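Local coordinates for protein protease Do-like 2, chloroplastic (Arabidopsis thaliana, PDB 4FLN) that performs the primary cleavage of the photodamaged D1 protein of photosystem II in plant chloroplasts, acting as a serine protease, at residues B[59-67]-B[365-374]; B[377-387]-B[415-423]. All coordinates share one frame; numbering follows the deposited sequence.

Contact 1: B[59-67]-B[365-374]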
ATOM      1  N   ALA B  59      10.915 -29.787  -2.766  1.00 64.88           N
ATOM      2  CA  ALA B  59       9.676 -30.071  -2.068  1.00 60.09           C
ATOM      3  C   ALA B  59       8.639 -30.561  -3.064  1.00 65.52           C
ATOM      4  O   ALA B  59       8.751 -30.281  -4.253  1.00 68.90           O
ATOM      5  CB  ALA B  59       9.181 -28.832  -1.356  1.00 56.20           C
ATOM      6  N   PRO B  60       7.634 -31.310  -2.587  1.00 63.71           N
ATOM      7  CA  PRO B  60       6.503 -31.696  -3.433  1.00 58.53           C
ATOM      8  C   PRO B  60       5.512 -30.549  -3.526  1.00 61.48           C
ATOM      9  O   PRO B  60       5.422 -29.755  -2.596  1.00 62.52           O
ATOM     10  CB  PRO B  60       5.879 -32.845  -2.651  1.00 61.17           C
ATOM     11  CG  PRO B  60       6.116 -32.470  -1.237  1.00 59.76           C
ATOM     12  CD  PRO B  60       7.459 -31.774  -1.200  1.00 59.83           C
ATOM     13  N   ASP B  61       4.775 -30.464  -4.622  1.00 59.65           N
ATOM     14  CA  ASP B  61       3.691 -29.505  -4.728  1.00 56.03           C
ATOM     15  C   ASP B  61       2.450 -30.204  -4.181  1.00 62.39           C
ATOM     16  O   ASP B  61       2.142 -31.314  -4.594  1.00 72.50           O
ATOM     17  CB  ASP B  61       3.502 -29.118  -6.197  1.00 67.53           C
ATOM     18  CG  ASP B  61       2.341 -28.157  -6.422  1.00 81.90           C
ATOM     19  OD1 ASP B  61       2.596 -26.949  -6.605  1.00 86.26           O
ATOM     20  OD2 ASP B  61       1.174 -28.608  -6.444  1.00 89.58           O
ATOM     21  N   TYR B  62       1.751 -29.591  -3.231  1.00 61.23           N
ATOM     22  CA  TYR B  62       0.541 -30.216  -2.679  1.00 63.15           C
ATOM     23  C   TYR B  62      -0.703 -29.996  -3.539  1.00 64.38           C
ATOM     24  O   TYR B  62      -1.572 -30.871  -3.644  1.00 55.92           O
ATOM     25  CB  TYR B  62       0.311 -29.773  -1.233  1.00 59.16           C
ATOM     26  CG  TYR B  62       1.499 -30.090  -0.368  1.00 60.88           C
ATOM     27  CD1 TYR B  62       1.550 -31.259   0.377  1.00 65.04           C
ATOM     28  CD2 TYR B  62       2.594 -29.242  -0.331  1.00 63.44           C
ATOM     29  CE1 TYR B  62       2.649 -31.562   1.153  1.00 67.89           C
ATOM     30  CE2 TYR B  62       3.695 -29.534   0.440  1.00 67.55           C
ATOM     31  CZ  TYR B  62       3.719 -30.694   1.178  1.00 69.55           C
ATOM     32  OH  TYR B  62       4.818 -30.974   1.947  1.00 74.90           O
ATOM     33  N   SER B  63      -0.771 -28.816  -4.145  1.00 66.71           N
ATOM     34  CA  SER B  63      -1.864 -28.458  -5.031  1.00 63.75           C
ATOM     35  C   SER B  63      -1.952 -29.464  -6.164  1.00 64.09           C
ATOM     36  O   SER B  63      -3.033 -29.948  -6.495  1.00 72.84           O
ATOM     37  CB  SER B  63      -1.648 -27.050  -5.576  1.00 67.65           C
ATOM     38  OG  SER B  63      -1.529 -26.114  -4.516  1.00 68.06           O
ATOM     39  N   LEU B  64      -0.804 -29.785  -6.749  1.00 63.44           N
ATOM     40  CA  LEU B  64      -0.720 -30.822  -7.774  1.00 76.07           C
ATOM     41  C   LEU B  64       0.264 -31.904  -7.307  1.00 79.55           C
ATOM     42  O   LEU B  64       1.458 -31.813  -7.596  1.00 80.00           O
ATOM     43  CB  LEU B  64      -0.231 -30.215  -9.093  1.00 77.60           C
ATOM     44  CG  LEU B  64      -0.822 -28.877  -9.557  1.00 75.96           C
ATOM     45  CD1 LEU B  64       0.139 -28.157 -10.499  1.00 70.29           C
ATOM     46  CD2 LEU B  64      -2.185 -29.062 -10.210  1.00 77.39           C
ATOM     47  N   PRO B  65      -0.217 -32.917  -6.559  1.00 68.75           N
ATOM     48  CA  PRO B  65       0.824 -33.759  -5.958  1.00 64.70           C
ATOM     49  C   PRO B  65       1.307 -34.964  -6.772  1.00 69.67           C
ATOM     50  O   PRO B  65       1.643 -35.981  -6.164  1.00 68.70           O
ATOM     51  CB  PRO B  65       0.112 -34.295  -4.720  1.00 59.27           C
ATOM     52  CG  PRO B  65      -1.318 -34.434  -5.172  1.00 56.54           C
ATOM     53  CD  PRO B  65      -1.570 -33.284  -6.105  1.00 59.76           C
ATOM     54  N   TRP B  66       1.410 -34.833  -8.091  1.00 71.44           N
ATOM     55  CA  TRP B  66       2.177 -35.754  -8.926  1.00 61.63           C
ATOM     56  C   TRP B  66       3.464 -35.039  -9.293  1.00 54.73           C
ATOM     57  O   TRP B  66       4.306 -35.573 -10.006  1.00 50.22           O
ATOM     58  CB  TRP B  66       1.394 -36.158 -10.176  1.00 57.74           C
ATOM     59  CG  TRP B  66       0.654 -35.012 -10.759  1.00 70.37           C
ATOM     60  CD1 TRP B  66       1.124 -34.110 -11.660  1.00 73.76           C
ATOM     61  CD2 TRP B  66      -0.687 -34.615 -10.452  1.00 78.31           C
ATOM     62  NE1 TRP B  66       0.156 -33.180 -11.947  1.00 80.50           N
ATOM     63  CE2 TRP B  66      -0.967 -33.467 -11.216  1.00 81.54           C
ATOM     64  CE3 TRP B  66      -1.681 -35.122  -9.609  1.00 77.96           C
ATOM     65  CZ2 TRP B  66      -2.197 -32.815 -11.161  1.00 81.89           C
ATOM     66  CZ3 TRP B  66      -2.898 -34.479  -9.558  1.00 81.47           C
ATOM     67  CH2 TRP B  66      -3.147 -33.334 -10.330  1.00 83.57           C
ATOM     68  N   GLN B  67       3.577 -33.805  -8.811  1.00 56.37           N
ATOM     69  CA  GLN B  67       4.654 -32.892  -9.184  1.00 61.28           C
ATOM     70  C   GLN B  67       5.442 -32.427  -7.967  1.00 61.28           C
ATOM     71  O   GLN B  67       4.998 -32.543  -6.817  1.00 62.43           O
ATOM     72  CB  GLN B  67       4.102 -31.642  -9.880  1.00 68.57           C
ATOM     73  CG  GLN B  67       3.757 -31.789 -11.349  1.00 78.46           C
ATOM     74  CD  GLN B  67       3.377 -30.456 -11.993  1.00 83.94           C
ATOM     75  OE1 GLN B  67       3.597 -29.384 -11.419  1.00 75.82           O
ATOM     76  NE2 GLN B  67       2.806 -30.522 -13.193  1.00 90.44           N
ATOM     77  N   ILE B 365       3.329 -33.841   6.969  1.00108.14           N
ATOM     78  CA  ILE B 365       3.210 -34.771   5.825  1.00114.04           C
ATOM     79  C   ILE B 365       3.929 -36.115   5.998  1.00120.55           C
ATOM     80  O   ILE B 365       3.799 -36.998   5.152  1.00125.16           O
ATOM     81  CB  ILE B 365       3.706 -34.172   4.480  1.00 84.54           C
ATOM     82  CG1 ILE B 365       3.497 -32.659   4.424  1.00103.00           C
ATOM     83  CG2 ILE B 365       3.045 -34.885   3.300  1.00 64.94           C
ATOM     84  CD1 ILE B 365       4.786 -31.859   4.600  1.00108.48           C
ATOM     85  N   ASP B 366       4.685 -36.263   7.081  1.00123.87           N
ATOM     86  CA  ASP B 366       5.564 -37.418   7.280  1.00127.35           C
ATOM     87  C   ASP B 366       6.716 -37.439   6.275  1.00128.98           C
ATOM     88  O   ASP B 366       7.295 -38.491   6.001  1.00133.52           O
ATOM     89  CB  ASP B 366       4.774 -38.729   7.177  1.00128.44           C
ATOM     90  CG  ASP B 366       3.635 -38.808   8.176  1.00128.58           C
ATOM     91  OD1 ASP B 366       3.137 -37.743   8.598  1.00126.81           O
ATOM     92  OD2 ASP B 366       3.237 -39.937   8.536  1.00129.65           O
ATOM     93  N   GLY B 367       7.057 -36.269   5.742  1.00122.81           N
ATOM     94  CA  GLY B 367       8.086 -36.164   4.724  1.00117.83           C
ATOM     95  C   GLY B 367       7.641 -36.855   3.450  1.00116.55           C
ATOM     96  O   GLY B 367       6.540 -37.398   3.386  1.00120.32           O
ATOM     97  N   GLY B 368       8.495 -36.847   2.433  1.00113.35           N
ATOM     98  CA  GLY B 368       8.182 -37.515   1.183  1.00113.12           C
ATOM     99  C   GLY B 368       7.091 -36.829   0.377  1.00108.79           C
ATOM    100  O   GLY B 368       7.034 -35.601   0.314  1.00114.60           O
ATOM    101  N   GLN B 369       6.210 -37.623  -0.227  1.00 93.98           N
ATOM    102  CA  GLN B 369       5.202 -37.086  -1.130  1.00 84.71           C
ATOM    103  C   GLN B 369       3.783 -37.429  -0.681  1.00 82.06           C
ATOM    104  O   GLN B 369       3.514 -38.555  -0.252  1.00 83.77           O
ATOM    105  CB  GLN B 369       5.448 -37.595  -2.544  1.00 76.93           C
ATOM    106  N   PRO B 370       2.860 -36.458  -0.814  1.00 66.18           N
ATOM    107  CA  PRO B 370       1.473 -36.572  -0.351  1.00 47.69           C
ATOM    108  C   PRO B 370       0.678 -37.520  -1.230  1.00 47.37           C
ATOM    109  O   PRO B 370       0.899 -37.595  -2.438  1.00 46.95           O
ATOM    110  CB  PRO B 370       0.941 -35.150  -0.492  1.00 44.93           C
ATOM    111  CG  PRO B 370       1.738 -34.566  -1.582  1.00 54.89           C
ATOM    112  CD  PRO B 370       3.104 -35.182  -1.507  1.00 58.24           C
ATOM    113  N   SER B 371      -0.236 -38.250  -0.611  1.00 50.31           N
ATOM    114  CA  SER B 371      -1.014 -39.254  -1.310  1.00 51.31           C
ATOM    115  C   SER B 371      -2.023 -38.601  -2.236  1.00 54.57           C
ATOM    116  O   SER B 371      -2.510 -37.497  -1.972  1.00 48.19           O
ATOM    117  CB  SER B 371      -1.753 -40.121  -0.301  1.00 53.73           C
ATOM    118  OG  SER B 371      -0.881 -40.499   0.743  1.00 55.53           O
ATOM    119  N   TYR B 372      -2.315 -39.277  -3.340  1.00 58.40           N
ATOM    120  CA  TYR B 372      -3.387 -38.845  -4.217  1.00 56.33           C
ATOM    121  C   TYR B 372      -3.968 -40.000  -5.016  1.00 55.48           C
ATOM    122  O   TYR B 372      -3.274 -40.968  -5.314  1.00 65.62           O
ATOM    123  CB  TYR B 372      -2.935 -37.696  -5.125  1.00 58.35           C
ATOM    124  CG  TYR B 372      -2.101 -38.090  -6.319  1.00 61.60           C
ATOM    125  CD1 TYR B 372      -2.688 -38.269  -7.567  1.00 60.59           C
ATOM    126  CD2 TYR B 372      -0.726 -38.254  -6.209  1.00 60.61           C
ATOM    127  CE1 TYR B 372      -1.931 -38.616  -8.669  1.00 65.31           C
ATOM    128  CE2 TYR B 372       0.041 -38.599  -7.307  1.00 64.34           C
ATOM    129  CZ  TYR B 372      -0.566 -38.779  -8.536  1.00 67.80           C
ATOM    130  OH  TYR B 372       0.186 -39.126  -9.633  1.00 71.92           O
ATOM    131  N   ILE B 373      -5.253 -39.899  -5.332  1.00 52.80           N
ATOM    132  CA  ILE B 373      -5.914 -40.855  -6.208  1.00 52.84           C
ATOM    133  C   ILE B 373      -6.895 -40.109  -7.115  1.00 51.39           C
ATOM    134  O   ILE B 373      -7.556 -39.163  -6.680  1.00 48.86           O
ATOM    135  CB  ILE B 373      -6.601 -41.990  -5.402  1.00 44.37           C
ATOM    136  CG1 ILE B 373      -7.265 -42.997  -6.338  1.00 51.11           C
ATOM    137  CG2 ILE B 373      -7.602 -41.430  -4.410  1.00 41.53           C
ATOM    138  CD1 ILE B 373      -7.783 -44.234  -5.625  1.00 59.20           C
ATOM    139  N   ILE B 374      -6.960 -40.514  -8.380  1.00 49.46           N
ATOM    140  CA  ILE B 374      -7.813 -39.850  -9.361  1.00 47.34           C
ATOM    141  C   ILE B 374      -8.823 -40.817  -9.969  1.00 51.09           C
ATOM    142  O   ILE B 374      -8.455 -41.850 -10.522  1.00 57.43           O
ATOM    143  CB  ILE B 374      -6.975 -39.230 -10.492  1.00 51.41           C
ATOM    144  CG1 ILE B 374      -5.819 -38.415  -9.915  1.00 52.14           C
ATOM    145  CG2 ILE B 374      -7.832 -38.341 -11.381  1.00 50.46           C
ATOM    146  CD1 ILE B 374      -4.988 -37.709 -10.964  1.00 50.37           C
TER
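Pro60, Tyr62, Pro65 and Trp66 of the loop joining strands 50-57 and 72-82 of the protease domain's first beta barrel come down on the segment 365-374 of the second PDZ domain. At the middle of this domain interface sits Pro370. Its CG lies 3.5 Å from Pro65 CB and 3.8 Å from Tyr62 CD1, while its CD meets Pro60 CB at 3.8 Å, so one ring is gripped by three residues of the loop. Farther along, Ile365 CG1 packs on Tyr62 CE1 at 3.6 Å; Tyr62 CG lies beside the backbone N (chi1 -57°), which swings the ring out to Ile365, and the ring also touches Pro386 and Leu387 of helix 385-391. In HtrA-type proteases the loop in this position, between the first two strands of the barrel, is called LA; here it leans on a PDZ domain of its own chain, tying catalytic and PDZ modules together within one subunit. The other end of the interface is aromatic. Trp66 sets the edge of its six-membered ring against the face of Tyr372 in a T-shaped stack, centroids 5.4 Å apart and planes at 63°, with CE3 standing 3.6 Å from Tyr372 CE1. Tyr372 holds CG between its backbone N and carbonyl carbon (chi1 79°), which turns one ring face to Trp66 CE3; Pro65 CG touches its CB at 3.6 Å. The hydroxyl OH is tied to the carbonyl O of Ser497. A leucine in place of Tyr372 would probably leave the tryptophan edge without an aromatic face to rest on and the Ser497 carbonyl without its hydroxyl mate. Beyond the stack, Ile374 CD1 approaches Trp66 CZ3 more loosely at 4.1 Å, and Ile495 packs against both residues.

Contact 2: B[377-387]-B[415-423]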
ATOM      1  N   GLY B 377     -11.240 -38.406 -13.408  1.00 46.12           N
ATOM      2  CA  GLY B 377     -10.721 -37.054 -13.430  1.00 45.56           C
ATOM      3  C   GLY B 377     -10.923 -36.345 -12.103  1.00 54.82           C
ATOM      4  O   GLY B 377     -10.490 -35.200 -11.944  1.00 61.60           O
ATOM      5  N   LEU B 378     -11.571 -37.016 -11.146  1.00 45.08           N
ATOM      6  CA  LEU B 378     -11.770 -36.419  -9.826  1.00 52.55           C
ATOM      7  C   LEU B 378     -10.525 -36.654  -8.977  1.00 48.23           C
ATOM      8  O   LEU B 378     -10.169 -37.790  -8.668  1.00 46.60           O
ATOM      9  CB  LEU B 378     -13.008 -36.981  -9.110  1.00 51.17           C
ATOM     10  CG  LEU B 378     -14.416 -36.927  -9.724  1.00 51.04           C
ATOM     11  CD1 LEU B 378     -15.449 -36.782  -8.622  1.00 50.65           C
ATOM     12  CD2 LEU B 378     -14.577 -35.827 -10.758  1.00 46.60           C
ATOM     13  N   VAL B 379      -9.873 -35.567  -8.591  1.00 36.14           N
ATOM     14  CA  VAL B 379      -8.585 -35.666  -7.928  1.00 47.78           C
ATOM     15  C   VAL B 379      -8.727 -35.518  -6.419  1.00 53.25           C
ATOM     16  O   VAL B 379      -9.187 -34.481  -5.924  1.00 58.06           O
ATOM     17  CB  VAL B 379      -7.606 -34.616  -8.485  1.00 53.62           C
ATOM     18  CG1 VAL B 379      -6.389 -34.496  -7.607  1.00 43.96           C
ATOM     19  CG2 VAL B 379      -7.209 -34.980  -9.904  1.00 63.02           C
ATOM     20  N   PHE B 380      -8.334 -36.567  -5.699  1.00 49.41           N
ATOM     21  CA  PHE B 380      -8.423 -36.599  -4.238  1.00 52.08           C
ATOM     22  C   PHE B 380      -7.049 -36.536  -3.534  1.00 51.68           C
ATOM     23  O   PHE B 380      -6.105 -37.211  -3.936  1.00 53.62           O
ATOM     24  CB  PHE B 380      -9.165 -37.863  -3.786  1.00 44.15           C
ATOM     25  CG  PHE B 380     -10.586 -37.948  -4.266  1.00 44.79           C
ATOM     26  CD1 PHE B 380     -11.571 -37.158  -3.703  1.00 48.30           C
ATOM     27  CD2 PHE B 380     -10.946 -38.845  -5.251  1.00 52.96           C
ATOM     28  CE1 PHE B 380     -12.880 -37.245  -4.124  1.00 45.20           C
ATOM     29  CE2 PHE B 380     -12.255 -38.936  -5.682  1.00 52.64           C
ATOM     30  CZ  PHE B 380     -13.223 -38.131  -5.117  1.00 49.74           C
ATOM     31  N   THR B 381      -6.943 -35.713  -2.495  1.00 41.20           N
ATOM     32  CA  THR B 381      -5.810 -35.769  -1.566  1.00 46.42           C
ATOM     33  C   THR B 381      -6.278 -35.551  -0.135  1.00 53.40           C
ATOM     34  O   THR B 381      -7.373 -35.019   0.095  1.00 53.51           O
ATOM     35  CB  THR B 381      -4.743 -34.697  -1.836  1.00 45.26           C
ATOM     36  OG1 THR B 381      -5.384 -33.477  -2.218  1.00 55.17           O
ATOM     37  CG2 THR B 381      -3.793 -35.127  -2.910  1.00 44.72           C
ATOM     38  N   PRO B 382      -5.442 -35.950   0.838  1.00 48.13           N
ATOM     39  CA  PRO B 382      -5.733 -35.610   2.231  1.00 40.60           C
ATOM     40  C   PRO B 382      -5.494 -34.118   2.460  1.00 43.45           C
ATOM     41  O   PRO B 382      -4.590 -33.524   1.871  1.00 50.10           O
ATOM     42  CB  PRO B 382      -4.728 -36.457   3.017  1.00 29.34           C
ATOM     43  CG  PRO B 382      -4.253 -37.493   2.060  1.00 41.21           C
ATOM     44  CD  PRO B 382      -4.260 -36.816   0.731  1.00 44.87           C
ATOM     45  N   LEU B 383      -6.337 -33.511   3.281  1.00 41.12           N
ATOM     46  CA  LEU B 383      -6.171 -32.121   3.643  1.00 40.23           C
ATOM     47  C   LEU B 383      -4.948 -32.051   4.546  1.00 44.34           C
ATOM     48  O   LEU B 383      -4.781 -32.874   5.452  1.00 46.33           O
ATOM     49  CB  LEU B 383      -7.415 -31.634   4.389  1.00 48.12           C
ATOM     50  CG  LEU B 383      -7.930 -30.193   4.303  1.00 44.04           C
ATOM     51  CD1 LEU B 383      -8.345 -29.742   5.684  1.00 37.40           C
ATOM     52  CD2 LEU B 383      -6.923 -29.236   3.711  1.00 38.53           C
ATOM     53  N   SER B 384      -4.080 -31.085   4.286  1.00 46.84           N
ATOM     54  CA  SER B 384      -2.906 -30.881   5.119  1.00 48.49           C
ATOM     55  C   SER B 384      -2.636 -29.390   5.251  1.00 47.31           C
ATOM     56  O   SER B 384      -3.142 -28.591   4.473  1.00 46.17           O
ATOM     57  CB  SER B 384      -1.687 -31.605   4.534  1.00 46.94           C
ATOM     58  OG  SER B 384      -1.231 -30.988   3.341  1.00 48.40           O
ATOM     59  N   GLU B 385      -1.837 -29.007   6.234  1.00 50.25           N
ATOM     60  CA  GLU B 385      -1.541 -27.595   6.404  1.00 56.75           C
ATOM     61  C   GLU B 385      -0.813 -27.001   5.184  1.00 53.99           C
ATOM     62  O   GLU B 385      -1.213 -25.954   4.663  1.00 41.79           O
ATOM     63  CB  GLU B 385      -0.786 -27.348   7.707  1.00 58.79           C
ATOM     64  CG  GLU B 385      -1.482 -26.336   8.609  1.00 79.75           C
ATOM     65  CD  GLU B 385      -2.774 -26.867   9.227  1.00 93.00           C
ATOM     66  OE1 GLU B 385      -2.795 -28.045   9.654  1.00101.21           O
ATOM     67  OE2 GLU B 385      -3.767 -26.105   9.292  1.00 87.58           O
ATOM     68  N   PRO B 386       0.243 -27.680   4.709  1.00 48.19           N
ATOM     69  CA  PRO B 386       0.945 -27.232   3.501  1.00 44.59           C
ATOM     70  C   PRO B 386      -0.004 -27.000   2.327  1.00 50.95           C
ATOM     71  O   PRO B 386       0.146 -25.995   1.631  1.00 49.97           O
ATOM     72  CB  PRO B 386       1.873 -28.397   3.189  1.00 37.94           C
ATOM     73  CG  PRO B 386       2.125 -29.035   4.500  1.00 43.01           C
ATOM     74  CD  PRO B 386       0.852 -28.890   5.283  1.00 44.57           C
ATOM     75  N   LEU B 387      -0.961 -27.902   2.110  1.00 48.06           N
ATOM     76  CA  LEU B 387      -1.930 -27.724   1.025  1.00 54.77           C
ATOM     77  C   LEU B 387      -2.707 -26.415   1.189  1.00 52.30           C
ATOM     78  O   LEU B 387      -2.826 -25.624   0.257  1.00 46.82           O
ATOM     79  CB  LEU B 387      -2.899 -28.913   0.943  1.00 54.99           C
ATOM     80  CG  LEU B 387      -3.963 -28.851  -0.160  1.00 40.99           C
ATOM     81  CD1 LEU B 387      -3.304 -28.485  -1.467  1.00 39.51           C
ATOM     82  CD2 LEU B 387      -4.692 -30.185  -0.289  1.00 36.38           C
ATOM     83  N   GLN B 415      -8.275 -39.219   8.336  1.00 55.38           N
ATOM     84  CA  GLN B 415      -7.921 -38.070   7.524  1.00 48.90           C
ATOM     85  C   GLN B 415      -9.192 -37.400   7.079  1.00 47.83           C
ATOM     86  O   GLN B 415     -10.274 -37.967   7.174  1.00 60.31           O
ATOM     87  CB  GLN B 415      -7.150 -38.484   6.273  1.00 50.69           C
ATOM     88  CG  GLN B 415      -5.759 -39.007   6.511  1.00 49.72           C
ATOM     89  CD  GLN B 415      -5.090 -39.444   5.225  1.00 51.18           C
ATOM     90  OE1 GLN B 415      -5.755 -39.871   4.288  1.00 52.19           O
ATOM     91  NE2 GLN B 415      -3.766 -39.336   5.173  1.00 58.98           N
ATOM     92  N   ILE B 416      -9.045 -36.174   6.604  1.00 44.94           N
ATOM     93  CA  ILE B 416     -10.086 -35.497   5.870  1.00 40.38           C
ATOM     94  C   ILE B 416      -9.641 -35.640   4.428  1.00 42.43           C
ATOM     95  O   ILE B 416      -8.546 -35.207   4.056  1.00 38.22           O
ATOM     96  CB  ILE B 416     -10.173 -33.998   6.247  1.00 47.85           C
ATOM     97  CG1 ILE B 416     -10.481 -33.830   7.732  1.00 45.63           C
ATOM     98  CG2 ILE B 416     -11.238 -33.299   5.435  1.00 48.53           C
ATOM     99  CD1 ILE B 416     -10.430 -32.396   8.194  1.00 45.47           C
ATOM    100  N   VAL B 417     -10.466 -36.296   3.624  1.00 40.14           N
ATOM    101  CA  VAL B 417     -10.151 -36.454   2.223  1.00 41.56           C
ATOM    102  C   VAL B 417     -10.880 -35.370   1.455  1.00 51.32           C
ATOM    103  O   VAL B 417     -12.086 -35.172   1.628  1.00 52.17           O
ATOM    104  CB  VAL B 417     -10.582 -37.820   1.695  1.00 39.46           C
ATOM    105  CG1 VAL B 417     -10.112 -37.992   0.250  1.00 43.69           C
ATOM    106  CG2 VAL B 417     -10.033 -38.918   2.581  1.00 34.67           C
ATOM    107  N   ILE B 418     -10.146 -34.649   0.622  1.00 45.82           N
ATOM    108  CA  ILE B 418     -10.777 -33.613  -0.159  1.00 43.62           C
ATOM    109  C   ILE B 418     -10.657 -33.879  -1.644  1.00 48.13           C
ATOM    110  O   ILE B 418      -9.732 -34.537  -2.114  1.00 50.40           O
ATOM    111  CB  ILE B 418     -10.206 -32.222   0.142  1.00 42.12           C
ATOM    112  CG1 ILE B 418      -8.781 -32.115  -0.393  1.00 55.06           C
ATOM    113  CG2 ILE B 418     -10.261 -31.929   1.630  1.00 34.06           C
ATOM    114  CD1 ILE B 418      -8.404 -30.710  -0.792  1.00 60.52           C
ATOM    115  N   LEU B 419     -11.631 -33.364  -2.370  1.00 50.90           N
ATOM    116  CA  LEU B 419     -11.578 -33.303  -3.802  1.00 47.73           C
ATOM    117  C   LEU B 419     -11.019 -31.926  -4.103  1.00 50.15           C
ATOM    118  O   LEU B 419     -11.694 -30.921  -3.884  1.00 48.76           O
ATOM    119  CB  LEU B 419     -13.004 -33.403  -4.316  1.00 47.69           C
ATOM    120  CG  LEU B 419     -13.254 -33.047  -5.768  1.00 41.49           C
ATOM    121  CD1 LEU B 419     -12.312 -33.843  -6.629  1.00 49.18           C
ATOM    122  CD2 LEU B 419     -14.680 -33.366  -6.094  1.00 40.40           C
ATOM    123  N   SER B 420      -9.787 -31.865  -4.593  1.00 47.83           N
ATOM    124  CA  SER B 420      -9.160 -30.564  -4.861  1.00 55.00           C
ATOM    125  C   SER B 420      -9.636 -29.928  -6.174  1.00 50.16           C
ATOM    126  O   SER B 420     -10.172 -28.821  -6.167  1.00 53.71           O
ATOM    127  CB  SER B 420      -7.628 -30.613  -4.757  1.00 58.25           C
ATOM    128  OG  SER B 420      -7.103 -31.823  -5.266  1.00 63.31           O
ATOM    129  N   GLN B 421      -9.416 -30.612  -7.293  1.00 44.28           N
ATOM    130  CA  GLN B 421      -9.942 -30.164  -8.581  1.00 50.84           C
ATOM    131  C   GLN B 421     -10.573 -31.331  -9.349  1.00 57.32           C
ATOM    132  O   GLN B 421     -10.363 -32.497  -9.013  1.00 61.52           O
ATOM    133  CB  GLN B 421      -8.829 -29.518  -9.418  1.00 51.76           C
ATOM    134  CG  GLN B 421      -7.816 -30.512  -9.979  1.00 58.31           C
ATOM    135  CD  GLN B 421      -6.486 -29.877 -10.335  1.00 64.36           C
ATOM    136  OE1 GLN B 421      -5.553 -29.901  -9.534  1.00 75.21           O
ATOM    137  NE2 GLN B 421      -6.385 -29.315 -11.541  1.00 61.57           N
ATOM    138  N   VAL B 422     -11.359 -31.015 -10.373  1.00 55.70           N
ATOM    139  CA  VAL B 422     -11.835 -32.036 -11.301  1.00 52.16           C
ATOM    140  C   VAL B 422     -11.216 -31.770 -12.660  1.00 53.74           C
ATOM    141  O   VAL B 422     -11.357 -30.681 -13.196  1.00 59.48           O
ATOM    142  CB  VAL B 422     -13.367 -32.010 -11.470  1.00 45.10           C
ATOM    143  CG1 VAL B 422     -13.779 -32.928 -12.600  1.00 43.57           C
ATOM    144  CG2 VAL B 422     -14.058 -32.412 -10.181  1.00 45.42           C
ATOM    145  N   LEU B 423     -10.538 -32.753 -13.236  1.00 58.68           N
ATOM    146  CA  LEU B 423      -9.964 -32.531 -14.554  1.00 54.83           C
ATOM    147  C   LEU B 423     -11.067 -32.795 -15.569  1.00 55.70           C
ATOM    148  O   LEU B 423     -11.521 -33.937 -15.729  1.00 45.07           O
ATOM    149  CB  LEU B 423      -8.792 -33.477 -14.791  1.00 43.64           C
ATOM    150  CG  LEU B 423      -7.871 -33.702 -13.600  1.00 34.02           C
ATOM    151  CD1 LEU B 423      -6.842 -34.743 -13.943  1.00 34.69           C
ATOM    152  CD2 LEU B 423      -7.206 -32.405 -13.245  1.00 55.17           C
TER
HETATM  153  O   HOH W   1      -6.460 -34.693   7.021  1.00 51.69           O
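Val379 faces two residues of the neighbouring strand at once: its N donates to Gln421 O at 3.1 Å, and its O accepts from Ser420 N at 3.0 Å and, weakly, from Ser420 OG. The register slips by one residue here, a beta bulge in the antiparallel pairing of 378-382 with 417-422. Beyond it, Thr381 and Ile418 form a hydrogen-bonded pair, with Ile418 N reaching Thr381 O at 2.8 Å. The ladder closes with Leu423 N on Gly377 O at one end and Leu383 N on Ile416 O at the other, where a water also bridges Leu383 O and Ile416 N. On one face, Leu378 CD2 lies alongside Val422, 3.5 Å from CG2, and Phe380 CE1 rests on Leu419 CB at 3.8 Å. On the other, Ile418 has CG1 between its backbone N and carbonyl carbon (chi1 70°); from there CD1 meets Leu387 CD2 tip to tip at 3.8 Å, while CG2 packs on Leu383 CG. Ser384, the N-cap of helix 385-391, takes a weak capping bond from Leu387 N. In the next shell, Phe467 meets the Phe380 ring and strand 437-442 takes the far edge of 417-422. These are neighbouring strands in the antiparallel sheet of the second PDZ domain, with helix 398-406 packed against Leu383, the strand-and-helix arrangement of a PDZ fold.

Contact 1 joins two domains, whereas contact 2 lies inside one of them. The 59-67/365-374 interface is partly buried and made by loop side chains, prolines and aromatics, without a backbone ladder; the 377-387/415-423 pairing is buried and built on main-chain hydrogen bonds with apolar packing on both faces. Their centres lie about 10 Å apart, and both reach the same sheet, because strand 373-375 neighbours strand 378-382. Ile373 O and Phe380 N, 2.9 Å apart, probably form a hydrogen bond, and Tyr372 CB packs on Phe380 O. The protease loop packs on the segment leading into strand 373-375, and Pro65 reaches Thr381 of the strand that contact 2 pairs.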